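PDB 5I4M: amidase, hydantoinase/carbamoylase family from Burkholderia vietnamiensis, which probably hydrolyses N-carbamoyl-L-amino acids to the free L-amino acids, using two zinc ions in each subunit. Local coordinates for residues G48-L53 against G111-G116; R52-D57 against H104-P109; Y118-G123 against V143-N148; S152-A157 against R176-G181. All coordinates share one frame; numbering follows the deposited sequence. Where two conformers were deposited one is given.

Interaction 1. Residues G48-L53 against G111-G116; sequences GGVCRL and GGRFDG. With ZN (zinc ion), chain C; ZN (zinc ion), chain D; 3PG (3-phosphoglyceric acid), chain E.
Val-50 and Gly-111 pair across the two loops as a single antiparallel bridge. Val-50 N gives a nearly straight hydrogen bond to Gly-111 O at 2.8 Å, reaching the oxygen from above the carbonyl plane; the return bond from Gly-111 N to Val-50 O is weak. Gly-111 O also lies 3.4 Å from Gly-49 CA in a C-H...O contact. Glycine suits both Gly-49 and Gly-111, because a beta carbon on either would run into a carbonyl oxygen of the facing loop. Beyond the bridge, Val-50 sets its CG2 branch, anti to the carbonyl carbon, against Arg-113 CG at 3.9 Å, and the two side chains cross at about a right angle. Arg-113 goes on to a salt bridge with Asp-408. Further along the loop, the backbone N atoms of Phe-114 and Asp-115 both donate to Glu-407 OE2, consistent with a second-shell role in placing the Asp-115 carboxylate. Its OD1 binds one zinc ion at 2.1 Å, shared with His-104 and His-211, and its OD2 the other at 2.0 Å, shared with Glu-150 and His-403; the phosphate of 3-phosphoglyceric acid spans the pair. Such a carboxylate bridge is the hallmark of the dinuclear zinc site of M20 peptidases.

Interaction 2. Residues R52-D57 against H104-P109; sequences RLALTD and HADSQP. With ZN (zinc ion), chain C.
Arg-52 meets Ser-107 through its backbone and Ala-105 through its side chain. Arg-52 N donates to Ser-107 OG at 2.9 Å, and Ser-107 N returns a bond to Arg-52 O at 2.8 Å. Serine fits here because its hydroxyl, lying between its own backbone N and carbonyl carbon (chi1 82°), accepts from Arg-52 while it donates to Gln-108 O, with Val-50 O a further polar neighbour. The arginine chain bends at chi3 and brings NE and NH2 side-on to one atom, Ala-105 O, at 2.9 and 2.8 Å. That oxygen lies close to the guanidinium plane, and NH2 uses one of its lone pairs, so the double grip fixes the rotation of the group; NH1 is taken by Ile-42 O. Leu-53 sets CD2 4.0 Å from Pro-109 CD; Pro-109 and Gln-108 also reach the second subunit. Ala-54 CB packs 3.7 Å from Asp-106 CB, with nothing beyond it to crowd Asp-106 or Asn-148. A water accepts from Ala-54 N and donates to Asp-106 OD2 and Ser-107 O. The Asp-106 carboxylate also receives the backbone N-H groups of Glu-149 and Glu-150, while Asp-106 O takes ND1 of His-104, whose NE2 binds zinc at 2.2 Å; this second-shell bond, in the ring plane, would help to hold the imidazole's orientation. Leu-53 to Thr-56 form a type II turn. Thr-56 caps helix 57-72, on which Arg-52 packs at Leu-58 and Ala-62; Leu-55 packs on helix 184-191, and segment 104-109 follows strand 99-103.

Interaction 3. Residues Y118-G123 against V143-N148; sequences YGVLGG and VVIWTN
Val-120 on helix 117-132 meets Ile-145 on strand 141-145 in the apolar part of this contact. The CG1 methyl of Val-120 lies 3.8 Å from Ile-145 CG1, and the two side chains cross at about a right angle. Ile-145 holds CG1 anti to its carbonyl carbon (chi1 -61°), which turns that branch toward Val-120; Val-120 CG2 lies a little farther off, near Val-144 O. A second kind of contact sets methyls against helix backbone. In the conformer given, one of two, Val-143 places CG1 near Val-120 O and CG2 near Gly-123 O, so these details are less certain. Glycine suits position 123: the lack of a side chain is consistent with the close backbones, Gly-123 CA lying 5.5 Å from Val-143 CA. The helix and strand axes approach to 7.9 Å and run nearly antiparallel, at 151°, as expected where a helix links two parallel strands. Here those strands are 99-103 and 141-145, making a beta-alpha-beta unit of the metal-binding domain. No hydrogen bond joins the two segments. The helix bonds internally, for example Gly-123 N to Gly-119 O at 3.1 Å, whereas the strand bonds to neighbouring strands 85-89 and 99-103.

Interaction 4. Residues S152-A157 against R176-G181; sequences SRFAPA and RKDVDG
Arg-153 and Asp-178 lie side by side and point the same way, the guanidinium turned 33° from the carboxylate. Because the arginine chain is fully extended from CG to NE, it presents NE and NH2 side-on to a single oxygen, Asp-178 OD2, at 3.0 and 2.9 Å. This salt bridge lies near the guanidinium plane: NE uses the anti lone pair of OD2, whereas NH2 meets the oxygen nearly along its C-O bond. Phe-154 runs alongside the aspartate too, its ring and the carboxylate only 7° from parallel, and its CE2 comes 3.9 Å from Asp-178 CB. Its CZ lies 3.4 Å above the plane of the Arg-153 guanidinium, offset toward the rim. Arg-176 meets the other loop mainly through its aliphatic part: its bent chain brings CD to 3.4 Å from Ala-155 O, and its NE bonds to Tyr-172 O. Two waters join backbone to backbone, Arg-153 O to Val-179 N and Ala-155 N to Lys-177 O, and a third joins Ala-155 O to Arg-176 NH1. The other oxygen of the aspartate, OD1, accepts from Asp-180 N in an Asx turn, so one carboxylate both shapes its own turn and receives the arginine. Arg-153 also gives NH1 to Ala-54 O, and its charge is shared between two acids, Asp-178 and Glu-187, which it would probably help to keep ionised.

How the interactions relate
Along the chain, interactions 1 and 2 start from the same loop before helix 57-72 and share Arg-52 and Leu-53; interactions 3 and 4 follow in series. The centres of 1 and 2 lie about 8 Å apart, and both reach the same zinc ion, through Asp-115 and His-104. Interaction 3 packs helix 117-132, which directly follows segment 111-116, on strand 141-145, about 12 Å from interaction 2. Interaction 4 lies about 21 Å from interaction 3, yet a probable hydrogen bond from Asn-148 to Phe-154 O connects them. Interactions 1 and 2 thus hold the zinc-binding loops, while interaction 4 lies further out; 2 and 4 also touch the second subunit.

Interaction 1. Residues G48-L53 against G111-G116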
loop_
_atom_site.group_PDB
_atom_site.type_symbol
_atom_site.label_atom_id
_atom_site.label_comp_id
_atom_site.label_asym_id
_atom_site.label_seq_id
_atom_site.Cartn_x
_atom_site.Cartn_y
_atom_site.Cartn_z
ATOM N N GLY A 48 7.317 15.666 -16.133
ATOM C CA GLY A 48 6.964 15.890 -17.519
ATOM C C GLY A 48 5.996 14.890 -18.100
ATOM O O GLY A 48 5.915 14.774 -19.326
ATOM N N GLY A 49 5.287 14.136 -17.258
ATOM C CA GLY A 49 4.247 13.237 -17.686
ATOM C C GLY A 49 2.865 13.768 -17.365
ATOM O O GLY A 49 2.646 14.978 -17.200
ATOM N N VAL A 50 1.914 12.849 -17.279
ATOM C CA VAL A 50 0.510 13.189 -17.095
ATOM C C VAL A 50 -0.077 12.247 -16.055
ATOM O O VAL A 50 0.047 11.025 -16.181
ATOM C CB VAL A 50 -0.272 13.078 -18.420
ATOM C CG1 VAL A 50 -1.760 13.237 -18.183
ATOM C CG2 VAL A 50 0.240 14.129 -19.406
ATOM N N CYS A 51 -0.714 12.813 -15.038
ATOM C CA CYS A 51 -1.463 12.053 -14.041
ATOM C C CYS A 51 -2.913 12.502 -14.168
ATOM O O CYS A 51 -3.333 13.469 -13.524
ATOM C CB CYS A 51 -0.920 12.291 -12.642
ATOM S SG CYS A 51 -1.814 11.377 -11.383
ATOM N N ARG A 52 -3.673 11.807 -15.023
ATOM C CA ARG A 52 -5.018 12.225 -15.387
ATOM C C ARG A 52 -5.896 10.979 -15.355
ATOM O O ARG A 52 -6.299 10.447 -16.387
ATOM C CB ARG A 52 -5.043 12.893 -16.762
ATOM C CG ARG A 52 -6.389 13.460 -17.180
ATOM C CD ARG A 52 -6.212 14.410 -18.355
ATOM N NE ARG A 52 -5.898 13.692 -19.584
ATOM C CZ ARG A 52 -4.975 14.058 -20.466
ATOM N NH1 ARG A 52 -4.224 15.135 -20.256
ATOM N NH2 ARG A 52 -4.792 13.331 -21.564
ATOM N N LEU A 53 -6.184 10.507 -14.147
ATOM C CA LEU A 53 -6.949 9.279 -14.011
ATOM C C LEU A 53 -8.369 9.474 -14.530
ATOM O O LEU A 53 -8.923 10.579 -14.506
ATOM C CB LEU A 53 -6.961 8.813 -12.561
ATOM C CG LEU A 53 -5.782 7.933 -12.114
ATOM C CD1 LEU A 53 -5.801 6.594 -12.839
ATOM C CD2 LEU A 53 -4.452 8.626 -12.335
ATOM N N GLY A 111 1.551 8.405 -16.034
ATOM C CA GLY A 111 1.249 8.365 -17.447
ATOM C C GLY A 111 2.147 9.259 -18.284
ATOM O O GLY A 111 2.758 10.225 -17.818
ATOM N N GLY A 112 2.205 8.930 -19.571
ATOM C CA GLY A 112 2.941 9.720 -20.531
ATOM C C GLY A 112 2.031 10.659 -21.301
ATOM O O GLY A 112 0.807 10.610 -21.201
ATOM N N ARG A 113 2.665 11.517 -22.095
ATOM C CA ARG A 113 1.952 12.521 -22.872
ATOM C C ARG A 113 1.375 11.985 -24.175
ATOM O O ARG A 113 0.757 12.759 -24.916
ATOM C CB ARG A 113 2.893 13.698 -23.169
ATOM C CG ARG A 113 3.260 14.504 -21.910
ATOM C CD ARG A 113 4.437 15.467 -22.135
ATOM N NE ARG A 113 5.641 14.721 -22.482
ATOM C CZ ARG A 113 6.447 15.009 -23.494
ATOM N NH1 ARG A 113 6.210 16.072 -24.259
ATOM N NH2 ARG A 113 7.503 14.236 -23.729
ATOM N N PHE A 114 1.539 10.694 -24.475
ATOM C CA PHE A 114 1.122 10.190 -25.778
ATOM C C PHE A 114 0.176 8.993 -25.720
ATOM O O PHE A 114 -0.657 8.822 -26.622
ATOM C CB PHE A 114 2.365 9.841 -26.599
ATOM C CG PHE A 114 3.269 11.016 -26.838
ATOM C CD1 PHE A 114 3.015 11.897 -27.882
ATOM C CD2 PHE A 114 4.348 11.266 -25.996
ATOM C CE1 PHE A 114 3.829 13.000 -28.097
ATOM C CE2 PHE A 114 5.175 12.368 -26.209
ATOM C CZ PHE A 114 4.918 13.230 -27.264
ATOM N N ASP A 115 0.297 8.144 -24.700
ATOM C CA ASP A 115 -0.555 6.956 -24.607
ATOM C C ASP A 115 -2.017 7.381 -24.627
ATOM O O ASP A 115 -2.440 8.219 -23.825
ATOM C CB ASP A 115 -0.199 6.189 -23.328
ATOM C CG ASP A 115 -1.072 4.970 -23.070
ATOM O OD1 ASP A 115 -1.897 4.572 -23.928
ATOM O OD2 ASP A 115 -0.880 4.372 -21.976
ATOM N N GLY A 116 -2.769 6.859 -25.595
ATOM C CA GLY A 116 -4.171 7.216 -25.733
ATOM C C GLY A 116 -4.459 8.577 -26.347
ATOM O O GLY A 116 -5.193 8.679 -27.336
HETATM ZN ZN ZN C . -3.505 3.339 -24.573
HETATM ZN ZN ZN D . -1.960 2.941 -21.052
HETATM C C1 3PG E . -3.306 -2.458 -21.014
HETATM O O1 3PG E . -2.704 -2.456 -19.924
HETATM O O2 3PG E . -2.871 -3.050 -22.025
HETATM C C2 3PG E . -4.609 -1.716 -21.094
HETATM O O3 3PG E . -5.388 -2.198 -22.203
HETATM C C3 3PG E . -4.304 -0.249 -21.299
HETATM O O1P 3PG E . -3.664 -0.073 -22.564
HETATM P P 3PG E . -2.882 1.332 -22.875
HETATM O O2P 3PG E . -3.796 2.440 -22.410
HETATM O O3P 3PG E . -1.614 1.231 -22.038
HETATM O O4P 3PG E . -2.683 1.305 -24.401
HETATM O O HOH W 1 -5.076 2.212 -25.592
#

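Interaction 2. Residues R52-D57 against H104-P109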
loop_
_atom_site.group_PDB
_atom_site.type_symbol
_atom_site.label_atom_id
_atom_site.label_comp_id
_atom_site.label_asym_id
_atom_site.label_seq_id
_atom_site.Cartn_x
_atom_site.Cartn_y
_atom_site.Cartn_z
ATOM N N ARG A 52 -3.673 11.807 -15.023
ATOM C CA ARG A 52 -5.018 12.225 -15.387
ATOM C C ARG A 52 -5.896 10.979 -15.355
ATOM O O ARG A 52 -6.299 10.447 -16.387
ATOM C CB ARG A 52 -5.043 12.893 -16.762
ATOM C CG ARG A 52 -6.389 13.460 -17.180
ATOM C CD ARG A 52 -6.212 14.410 -18.355
ATOM N NE ARG A 52 -5.898 13.692 -19.584
ATOM C CZ ARG A 52 -4.975 14.058 -20.466
ATOM N NH1 ARG A 52 -4.224 15.135 -20.256
ATOM N NH2 ARG A 52 -4.792 13.331 -21.564
ATOM N N LEU A 53 -6.184 10.507 -14.147
ATOM C CA LEU A 53 -6.949 9.279 -14.011
ATOM C C LEU A 53 -8.369 9.474 -14.530
ATOM O O LEU A 53 -8.923 10.579 -14.506
ATOM C CB LEU A 53 -6.961 8.813 -12.561
ATOM C CG LEU A 53 -5.782 7.933 -12.114
ATOM C CD1 LEU A 53 -5.801 6.594 -12.839
ATOM C CD2 LEU A 53 -4.452 8.626 -12.335
ATOM N N ALA A 54 -8.951 8.377 -15.024
ATOM C CA ALA A 54 -10.278 8.427 -15.615
ATOM C C ALA A 54 -11.303 9.008 -14.646
ATOM O O ALA A 54 -11.329 8.669 -13.462
ATOM C CB ALA A 54 -10.710 7.021 -16.042
ATOM N N LEU A 55 -12.160 9.882 -15.174
ATOM C CA LEU A 55 -13.325 10.434 -14.484
ATOM C C LEU A 55 -12.950 11.288 -13.276
ATOM O O LEU A 55 -13.783 11.515 -12.389
ATOM C CB LEU A 55 -14.310 9.325 -14.085
ATOM C CG LEU A 55 -14.665 8.422 -15.277
ATOM C CD1 LEU A 55 -15.778 7.419 -14.942
ATOM C CD2 LEU A 55 -15.057 9.263 -16.504
ATOM N N THR A 56 -11.708 11.762 -13.212
ATOM C CA THR A 56 -11.353 12.854 -12.316
ATOM C C THR A 56 -11.729 14.188 -12.959
ATOM O O THR A 56 -12.089 14.256 -14.136
ATOM C CB THR A 56 -9.855 12.858 -12.025
ATOM O OG1 THR A 56 -9.139 13.021 -13.263
ATOM C CG2 THR A 56 -9.421 11.560 -11.362
ATOM N N ASP A 57 -11.602 15.273 -12.182
ATOM C CA ASP A 57 -11.810 16.592 -12.775
ATOM C C ASP A 57 -10.824 16.867 -13.904
ATOM O O ASP A 57 -11.142 17.623 -14.835
ATOM C CB ASP A 57 -11.686 17.686 -11.716
ATOM C CG ASP A 57 -12.916 17.806 -10.860
ATOM O OD1 ASP A 57 -13.924 17.130 -11.163
ATOM O OD2 ASP A 57 -12.876 18.595 -9.899
ATOM N N HIS A 104 -8.251 6.934 -25.962
ATOM C CA HIS A 104 -8.628 7.352 -24.623
ATOM C C HIS A 104 -7.869 8.603 -24.212
ATOM O O HIS A 104 -6.714 8.805 -24.589
ATOM C CB HIS A 104 -8.365 6.240 -23.601
ATOM C CG HIS A 104 -6.951 5.742 -23.589
ATOM N ND1 HIS A 104 -6.035 6.129 -22.633
ATOM C CD2 HIS A 104 -6.304 4.877 -24.403
ATOM C CE1 HIS A 104 -4.880 5.530 -22.869
ATOM N NE2 HIS A 104 -5.019 4.760 -23.932
ATOM N N ALA A 105 -8.522 9.430 -23.411
ATOM C CA ALA A 105 -7.869 10.605 -22.861
ATOM C C ALA A 105 -7.387 10.407 -21.429
ATOM O O ALA A 105 -6.615 11.235 -20.935
ATOM C CB ALA A 105 -8.820 11.806 -22.921
ATOM N N ASP A 106 -7.822 9.343 -20.753
ATOM C CA ASP A 106 -7.379 9.089 -19.391
ATOM C C ASP A 106 -5.983 8.476 -19.405
ATOM O O ASP A 106 -5.533 7.921 -20.411
ATOM C CB ASP A 106 -8.373 8.177 -18.656
ATOM C CG ASP A 106 -8.450 6.780 -19.255
ATOM O OD1 ASP A 106 -8.956 6.651 -20.391
ATOM O OD2 ASP A 106 -8.046 5.806 -18.573
ATOM N N SER A 107 -5.287 8.591 -18.273
ATOM C CA SER A 107 -3.916 8.114 -18.179
ATOM C C SER A 107 -3.705 7.304 -16.910
ATOM O O SER A 107 -4.559 7.238 -16.023
ATOM C CB SER A 107 -2.906 9.273 -18.192
ATOM O OG SER A 107 -2.791 9.839 -16.895
ATOM N N GLN A 108 -2.529 6.695 -16.850
ATOM C CA GLN A 108 -2.018 6.111 -15.630
ATOM C C GLN A 108 -1.564 7.211 -14.678
ATOM O O GLN A 108 -1.357 8.355 -15.096
ATOM C CB GLN A 108 -0.847 5.192 -15.962
ATOM C CG GLN A 108 -1.248 4.024 -16.801
ATOM C CD GLN A 108 -1.882 2.957 -15.943
ATOM O OE1 GLN A 108 -1.642 2.908 -14.735
ATOM N NE2 GLN A 108 -2.703 2.103 -16.551
ATOM N N PRO A 109 -1.385 6.884 -13.393
ATOM C CA PRO A 109 -0.797 7.866 -12.467
ATOM C C PRO A 109 0.605 8.276 -12.875
ATOM O O PRO A 109 0.993 9.431 -12.670
ATOM C CB PRO A 109 -0.812 7.139 -11.115
ATOM C CG PRO A 109 -0.975 5.677 -11.445
ATOM C CD PRO A 109 -1.768 5.626 -12.721
HETATM ZN ZN ZN C . -3.505 3.339 -24.573
HETATM O O HOH W 2 -7.189 6.272 -16.108
HETATM O O HOH W 1 -5.076 2.212 -25.592
#

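Interaction 3. Residues Y118-G123 against V143-N148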
loop_
_atom_site.group_PDB
_atom_site.type_symbol
_atom_site.label_atom_id
_atom_site.label_comp_id
_atom_site.label_asym_id
_atom_site.label_seq_id
_atom_site.Cartn_x
_atom_site.Cartn_y
_atom_site.Cartn_z
ATOM N N TYR A 118 -2.747 10.608 -28.079
ATOM C CA TYR A 118 -2.314 10.739 -29.471
ATOM C C TYR A 118 -3.399 10.258 -30.434
ATOM O O TYR A 118 -3.690 10.919 -31.436
ATOM C CB TYR A 118 -1.015 9.959 -29.669
ATOM C CG TYR A 118 -0.491 9.837 -31.091
ATOM C CD1 TYR A 118 -0.532 10.910 -31.985
ATOM C CD2 TYR A 118 0.088 8.648 -31.522
ATOM C CE1 TYR A 118 -0.024 10.780 -33.271
ATOM C CE2 TYR A 118 0.590 8.513 -32.803
ATOM C CZ TYR A 118 0.539 9.583 -33.669
ATOM O OH TYR A 118 1.045 9.431 -34.941
ATOM N N GLY A 119 -4.032 9.123 -30.134
ATOM C CA GLY A 119 -5.063 8.620 -31.035
ATOM C C GLY A 119 -6.290 9.512 -31.090
ATOM O O GLY A 119 -6.919 9.654 -32.144
ATOM N N VAL A 120 -6.648 10.125 -29.961
ATOM C CA VAL A 120 -7.760 11.066 -29.955
ATOM C C VAL A 120 -7.403 12.302 -30.767
ATOM O O VAL A 120 -8.151 12.719 -31.659
ATOM C CB VAL A 120 -8.149 11.440 -28.511
ATOM C CG1 VAL A 120 -9.212 12.543 -28.521
ATOM C CG2 VAL A 120 -8.667 10.205 -27.756
ATOM N N LEU A 121 -6.255 12.908 -30.466
ATOM C CA LEU A 121 -5.879 14.145 -31.143
ATOM C C LEU A 121 -5.484 13.896 -32.594
ATOM O O LEU A 121 -5.654 14.783 -33.439
ATOM C CB LEU A 121 -4.750 14.829 -30.373
ATOM C CG LEU A 121 -5.186 15.328 -28.992
ATOM C CD1 LEU A 121 -4.035 16.038 -28.276
ATOM C CD2 LEU A 121 -6.386 16.260 -29.119
ATOM N N GLY A 122 -4.936 12.715 -32.895
ATOM C CA GLY A 122 -4.744 12.335 -34.287
ATOM C C GLY A 122 -6.057 12.294 -35.047
ATOM O O GLY A 122 -6.141 12.747 -36.191
ATOM N N GLY A 123 -7.108 11.772 -34.410
ATOM C CA GLY A 123 -8.420 11.798 -35.037
ATOM C C GLY A 123 -8.911 13.211 -35.278
ATOM O O GLY A 123 -9.408 13.530 -36.360
ATOM N N VAL A 143 -14.612 10.780 -34.431
ATOM C CA VAL A 143 -13.534 10.610 -33.457
ATOM C C VAL A 143 -14.174 10.322 -32.108
ATOM O O VAL A 143 -15.118 11.014 -31.712
ATOM C CB VAL A 143 -12.640 11.860 -33.371
ATOM C CG1 VAL A 143 -11.430 11.592 -32.476
ATOM C CG2 VAL A 143 -12.217 12.294 -34.754
ATOM N N VAL A 144 -13.664 9.312 -31.401
ATOM C CA VAL A 144 -14.266 8.855 -30.156
ATOM C C VAL A 144 -13.258 9.000 -29.026
ATOM O O VAL A 144 -12.064 8.727 -29.206
ATOM C CB VAL A 144 -14.757 7.392 -30.270
ATOM C CG1 VAL A 144 -15.493 6.972 -29.004
ATOM C CG2 VAL A 144 -15.690 7.229 -31.482
ATOM N N ILE A 145 -13.740 9.452 -27.863
ATOM C CA ILE A 145 -13.040 9.259 -26.596
ATOM C C ILE A 145 -13.730 8.119 -25.859
ATOM O O ILE A 145 -14.915 8.223 -25.518
ATOM C CB ILE A 145 -13.039 10.529 -25.731
ATOM C CG1 ILE A 145 -12.324 11.672 -26.452
ATOM C CG2 ILE A 145 -12.362 10.225 -24.383
ATOM C CD1 ILE A 145 -12.578 13.034 -25.854
ATOM N N TRP A 146 -12.994 7.044 -25.590
ATOM C CA TRP A 146 -13.540 5.921 -24.834
ATOM C C TRP A 146 -13.220 6.076 -23.354
ATOM O O TRP A 146 -12.093 6.407 -22.986
ATOM C CB TRP A 146 -12.983 4.586 -25.335
ATOM C CG TRP A 146 -13.262 4.317 -26.787
ATOM C CD1 TRP A 146 -12.379 4.437 -27.825
ATOM C CD2 TRP A 146 -14.499 3.868 -27.361
ATOM N NE1 TRP A 146 -12.994 4.099 -29.013
ATOM C CE2 TRP A 146 -14.291 3.742 -28.755
ATOM C CE3 TRP A 146 -15.763 3.562 -26.837
ATOM C CZ2 TRP A 146 -15.301 3.331 -29.630
ATOM C CZ3 TRP A 146 -16.764 3.140 -27.708
ATOM C CH2 TRP A 146 -16.527 3.034 -29.089
ATOM N N THR A 147 -14.207 5.781 -22.510
ATOM C CA THR A 147 -14.099 6.012 -21.072
ATOM C C THR A 147 -13.222 4.981 -20.366
ATOM O O THR A 147 -13.327 3.777 -20.619
ATOM C CB THR A 147 -15.494 5.989 -20.452
ATOM O OG1 THR A 147 -16.256 7.101 -20.935
ATOM C CG2 THR A 147 -15.432 6.020 -18.918
ATOM N N ASN A 148 -12.379 5.465 -19.442
ATOM C CA ASN A 148 -11.643 4.626 -18.488
ATOM C C ASN A 148 -10.907 3.480 -19.174
ATOM O O ASN A 148 -10.969 2.324 -18.744
ATOM C CB ASN A 148 -12.566 4.064 -17.398
ATOM C CG ASN A 148 -11.783 3.325 -16.314
ATOM O OD1 ASN A 148 -10.774 3.831 -15.831
ATOM N ND2 ASN A 148 -12.206 2.106 -15.982
#

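Interaction 4. Residues S152-A157 against R176-G181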
loop_
_atom_site.group_PDB
_atom_site.type_symbol
_atom_site.label_atom_id
_atom_site.label_comp_id
_atom_site.label_asym_id
_atom_site.label_seq_id
_atom_site.Cartn_x
_atom_site.Cartn_y
_atom_site.Cartn_z
ATOM N N SER A 152 -7.073 1.393 -14.498
ATOM C CA SER A 152 -6.243 1.588 -13.313
ATOM C C SER A 152 -7.055 2.065 -12.111
ATOM O O SER A 152 -7.006 1.450 -11.038
ATOM C CB SER A 152 -5.121 2.590 -13.617
ATOM O OG SER A 152 -4.364 2.844 -12.436
ATOM N N ARG A 153 -7.815 3.150 -12.275
ATOM C CA ARG A 153 -8.624 3.660 -11.166
ATOM C C ARG A 153 -9.837 2.773 -10.917
ATOM O O ARG A 153 -10.165 2.462 -9.765
ATOM C CB ARG A 153 -9.080 5.088 -11.449
ATOM C CG ARG A 153 -9.981 5.636 -10.349
ATOM C CD ARG A 153 -10.505 7.032 -10.640
ATOM N NE ARG A 153 -11.391 7.442 -9.548
ATOM C CZ ARG A 153 -12.214 8.484 -9.580
ATOM N NH1 ARG A 153 -12.281 9.259 -10.664
ATOM N NH2 ARG A 153 -12.966 8.747 -8.517
ATOM N N PHE A 154 -10.528 2.383 -11.980
ATOM C CA PHE A 154 -11.558 1.358 -11.935
ATOM C C PHE A 154 -11.078 0.238 -12.839
ATOM O O PHE A 154 -10.601 0.502 -13.945
ATOM C CB PHE A 154 -12.928 1.863 -12.419
ATOM C CG PHE A 154 -13.235 3.293 -12.059
ATOM C CD1 PHE A 154 -12.759 4.334 -12.845
ATOM C CD2 PHE A 154 -14.057 3.591 -10.985
ATOM C CE1 PHE A 154 -13.052 5.649 -12.541
ATOM C CE2 PHE A 154 -14.362 4.907 -10.668
ATOM C CZ PHE A 154 -13.857 5.941 -11.443
ATOM N N ALA A 155 -11.178 -0.996 -12.368
ATOM C CA ALA A 155 -10.692 -2.097 -13.173
ATOM C C ALA A 155 -11.862 -2.945 -13.673
ATOM O O ALA A 155 -12.919 -2.983 -13.040
ATOM C CB ALA A 155 -9.730 -2.982 -12.367
ATOM N N PRO A 156 -11.713 -3.641 -14.797
ATOM C CA PRO A 156 -10.509 -3.740 -15.617
ATOM C C PRO A 156 -10.450 -2.693 -16.718
ATOM O O PRO A 156 -11.229 -1.737 -16.731
ATOM C CB PRO A 156 -10.634 -5.140 -16.217
ATOM C CG PRO A 156 -12.094 -5.272 -16.446
ATOM C CD PRO A 156 -12.746 -4.593 -15.246
ATOM N N ALA A 157 -9.526 -2.900 -17.652
ATOM C CA ALA A 157 -9.341 -1.993 -18.770
ATOM C C ALA A 157 -10.451 -2.149 -19.809
ATOM O O ALA A 157 -11.156 -3.160 -19.862
ATOM C CB ALA A 157 -7.995 -2.257 -19.439
ATOM N N ARG A 176 -18.284 -0.697 -11.831
ATOM C CA ARG A 176 -16.873 -0.836 -11.469
ATOM C C ARG A 176 -16.484 0.261 -10.486
ATOM O O ARG A 176 -16.919 1.406 -10.617
ATOM C CB ARG A 176 -15.978 -0.770 -12.710
ATOM C CG ARG A 176 -16.286 -1.811 -13.796
ATOM C CD ARG A 176 -16.275 -3.220 -13.237
ATOM N NE ARG A 176 -17.591 -3.597 -12.726
ATOM C CZ ARG A 176 -17.816 -4.609 -11.898
ATOM N NH1 ARG A 176 -16.807 -5.360 -11.475
ATOM N NH2 ARG A 176 -19.052 -4.864 -11.490
ATOM N N LYS A 177 -15.670 -0.091 -9.489
ATOM C CA LYS A 177 -15.417 0.788 -8.348
ATOM C C LYS A 177 -13.941 1.144 -8.223
ATOM O O LYS A 177 -13.060 0.354 -8.586
ATOM C CB LYS A 177 -15.864 0.128 -7.028
ATOM C CG LYS A 177 -17.364 -0.063 -6.869
ATOM C CD LYS A 177 -17.670 -0.875 -5.613
ATOM C CE LYS A 177 -19.161 -1.190 -5.479
ATOM N NZ LYS A 177 -19.982 0.000 -5.095
ATOM N N ASP A 178 -13.665 2.328 -7.660
ATOM C CA ASP A 178 -12.286 2.686 -7.371
ATOM C C ASP A 178 -11.954 2.283 -5.930
ATOM O O ASP A 178 -12.761 1.662 -5.230
ATOM C CB ASP A 178 -12.018 4.173 -7.681
ATOM C CG ASP A 178 -12.637 5.155 -6.681
ATOM O OD1 ASP A 178 -13.193 4.764 -5.639
ATOM O OD2 ASP A 178 -12.528 6.381 -6.951
ATOM N N VAL A 179 -10.745 2.624 -5.476
ATOM C CA VAL A 179 -10.320 2.162 -4.158
ATOM C C VAL A 179 -11.144 2.785 -3.044
ATOM O O VAL A 179 -11.129 2.277 -1.920
ATOM C CB VAL A 179 -8.822 2.436 -3.917
ATOM C CG1 VAL A 179 -7.955 1.541 -4.821
ATOM C CG2 VAL A 179 -8.512 3.917 -4.123
ATOM N N ASP A 180 -11.866 3.872 -3.318
ATOM C CA ASP A 180 -12.733 4.490 -2.324
ATOM C C ASP A 180 -14.186 4.062 -2.469
ATOM O O ASP A 180 -15.052 4.610 -1.781
ATOM C CB ASP A 180 -12.642 6.011 -2.407
ATOM C CG ASP A 180 -11.252 6.526 -2.125
ATOM O OD1 ASP A 180 -10.582 5.976 -1.233
ATOM O OD2 ASP A 180 -10.826 7.473 -2.808
ATOM N N GLY A 181 -14.476 3.109 -3.349
ATOM C CA GLY A 181 -15.839 2.663 -3.515
ATOM C C GLY A 181 -16.692 3.492 -4.447
ATOM O O GLY A 181 -17.896 3.232 -4.544
HETATM O O HOH W 3 -8.765 3.400 -7.478
HETATM O O HOH W 4 -11.877 -1.700 -9.658
HETATM O O HOH W 5 -13.790 -5.352 -11.856
#